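Long-range contact in 3-hydroxy-3-methylglutaryl-CoA lyase (Acinetobacter baumannii, PDB 6NDS), which belongs to the HMGL-like lyase family and has a TIM-barrel fold that binds a zinc ion and coenzyme A: residues T153-P157 and A185-A191. Residues are numbered along the deposited sequence; the frame is centred on the assembly and turned at random.
Sequences TFGCP and ADTTGMA
Thr153 CG2 covers one face of the Phe154 ring, 3.5 Å above its centre, while Ala191 CB and Asp186 CB come in obliquely, Asp186 CB reaching 3.5 Å from Phe154 CD2. The Phe154 and Asp186 side chains cross at about a right angle, with the ring and carboxylate planes 64° apart. A chi1 of -177° swings the Asp186 carboxylate toward the backbone N-H groups of Met190 and Ala191, just past the type I turn 186-189. Asp186 OD1 accepts Met190 N on its syn lone pair (2.8 Å), and Asp186 OD2 accepts Ala191 N from above the carboxylate plane, 39° out of it. Water 1 also donates to Asp186 OD1, accepts from Phe154 N and donates to Gly155 O; water 2 joins Gly155 O to Thr188 OG1. The one direct hydrogen bond between the segments is Thr153 N to Ala185 O, 3.1 Å. Met190, bent at chi3, brings SD to 3.4 Å from Cys156 N and CE to 3.6 Å from Cys156 O; farther along, Pro157 CG packs on Thr188 CG2. This contact joins the loops following neighbouring parallel barrel strands 145-151 and 182-186, near the zinc ion, and the second subunit's Asn306 bonds Met190 O. Two backbone N-H groups and water 1 fix the rotation of the buried carboxylate, while the two waters satisfy Gly155 O and tie the loops together.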
loop_
_atom_site.group_PDB
_atom_site.type_symbol
_atom_site.label_atom_id
_atom_site.label_comp_id
_atom_site.label_asym_id
_atom_site.label_seq_id
_atom_site.Cartn_x
_atom_site.Cartn_y
_atom_site.Cartn_z
ATOM N N THR A 153 -10.581 -15.473 -6.557
ATOM C CA THR A 153 -11.792 -15.352 -5.746
ATOM C C THR A 153 -12.449 -13.990 -5.930
ATOM O O THR A 153 -13.683 -13.875 -5.923
ATOM C CB THR A 153 -11.451 -15.586 -4.267
ATOM O OG1 THR A 153 -11.289 -16.993 -4.037
ATOM C CG2 THR A 153 -12.545 -15.046 -3.334
ATOM N N PHE A 154 -11.639 -12.947 -6.110
ATOM C CA PHE A 154 -12.118 -11.572 -6.081
ATOM C C PHE A 154 -12.174 -10.928 -7.465
ATOM O O PHE A 154 -12.344 -9.706 -7.566
ATOM C CB PHE A 154 -11.235 -10.751 -5.136
ATOM C CG PHE A 154 -11.138 -11.327 -3.744
ATOM C CD1 PHE A 154 -12.066 -10.981 -2.770
ATOM C CD2 PHE A 154 -10.129 -12.216 -3.415
ATOM C CE1 PHE A 154 -11.984 -11.521 -1.487
ATOM C CE2 PHE A 154 -10.039 -12.751 -2.138
ATOM C CZ PHE A 154 -10.971 -12.397 -1.170
ATOM N N GLY A 155 -12.052 -11.713 -8.526
ATOM C CA GLY A 155 -12.023 -11.210 -9.886
ATOM C C GLY A 155 -10.924 -11.914 -10.661
ATOM O O GLY A 155 -9.998 -12.491 -10.094
ATOM N N CYS A 156 -11.041 -11.866 -11.986
ATOM C CA CYS A 156 -10.172 -12.574 -12.909
ATOM C C CYS A 156 -9.621 -11.616 -13.956
ATOM O O CYS A 156 -10.363 -10.780 -14.487
ATOM C CB CYS A 156 -10.953 -13.701 -13.595
ATOM S SG CYS A 156 -10.083 -14.500 -14.963
ATOM N N PRO A 157 -8.324 -11.709 -14.275
ATOM C CA PRO A 157 -7.758 -10.826 -15.308
ATOM C C PRO A 157 -8.302 -11.095 -16.705
ATOM O O PRO A 157 -8.137 -10.244 -17.593
ATOM C CB PRO A 157 -6.251 -11.120 -15.235
ATOM C CG PRO A 157 -6.181 -12.539 -14.715
ATOM C CD PRO A 157 -7.326 -12.650 -13.730
ATOM N N ALA A 185 -7.791 -16.627 -2.617
ATOM C CA ALA A 185 -6.660 -15.915 -3.199
ATOM C C ALA A 185 -7.131 -14.834 -4.164
ATOM O O ALA A 185 -7.954 -15.098 -5.049
ATOM C CB ALA A 185 -5.721 -16.899 -3.904
ATOM N N ASP A 186 -6.561 -13.629 -4.012
ATOM C CA ASP A 186 -6.743 -12.503 -4.942
ATOM C C ASP A 186 -5.548 -12.473 -5.895
ATOM O O ASP A 186 -4.598 -11.697 -5.744
ATOM C CB ASP A 186 -6.869 -11.199 -4.164
ATOM C CG ASP A 186 -7.140 -10.020 -5.056
ATOM O OD1 ASP A 186 -7.528 -10.243 -6.217
ATOM O OD2 ASP A 186 -6.962 -8.871 -4.602
ATOM N N THR A 187 -5.640 -13.313 -6.926
ATOM C CA THR A 187 -4.497 -13.656 -7.769
ATOM C C THR A 187 -3.887 -12.449 -8.477
ATOM O O THR A 187 -2.658 -12.357 -8.603
ATOM C CB THR A 187 -4.945 -14.699 -8.786
ATOM O OG1 THR A 187 -5.577 -15.769 -8.082
ATOM C CG2 THR A 187 -3.750 -15.233 -9.586
ATOM N N THR A 188 -4.711 -11.532 -8.990
ATOM C CA THR A 188 -4.154 -10.353 -9.650
ATOM C C THR A 188 -4.554 -9.057 -8.954
ATOM O O THR A 188 -4.647 -8.008 -9.599
ATOM C CB THR A 188 -4.542 -10.290 -11.125
ATOM O OG1 THR A 188 -5.966 -10.217 -11.248
ATOM C CG2 THR A 188 -4.013 -11.507 -11.865
ATOM N N GLY A 189 -4.764 -9.106 -7.642
ATOM C CA GLY A 189 -4.918 -7.885 -6.874
ATOM C C GLY A 189 -6.112 -7.056 -7.297
ATOM O O GLY A 189 -6.002 -5.841 -7.497
ATOM N N MET A 190 -7.262 -7.711 -7.444
ATOM C CA MET A 190 -8.489 -7.048 -7.851
ATOM C C MET A 190 -9.432 -6.744 -6.690
ATOM O O MET A 190 -10.445 -6.059 -6.903
ATOM C CB MET A 190 -9.206 -7.902 -8.902
ATOM C CG MET A 190 -8.376 -8.022 -10.202
ATOM S SD MET A 190 -9.106 -9.129 -11.412
ATOM C CE MET A 190 -10.473 -8.154 -12.028
ATOM N N ALA A 191 -9.125 -7.207 -5.477
ATOM C CA ALA A 191 -10.050 -7.074 -4.352
ATOM C C ALA A 191 -10.062 -5.657 -3.770
ATOM O O ALA A 191 -9.079 -4.915 -3.851
ATOM C CB ALA A 191 -9.690 -8.060 -3.237
HETATM O O HOH W 1 -9.009 -12.339 -7.447
HETATM O O HOH W 2 -7.219 -12.163 -10.161
#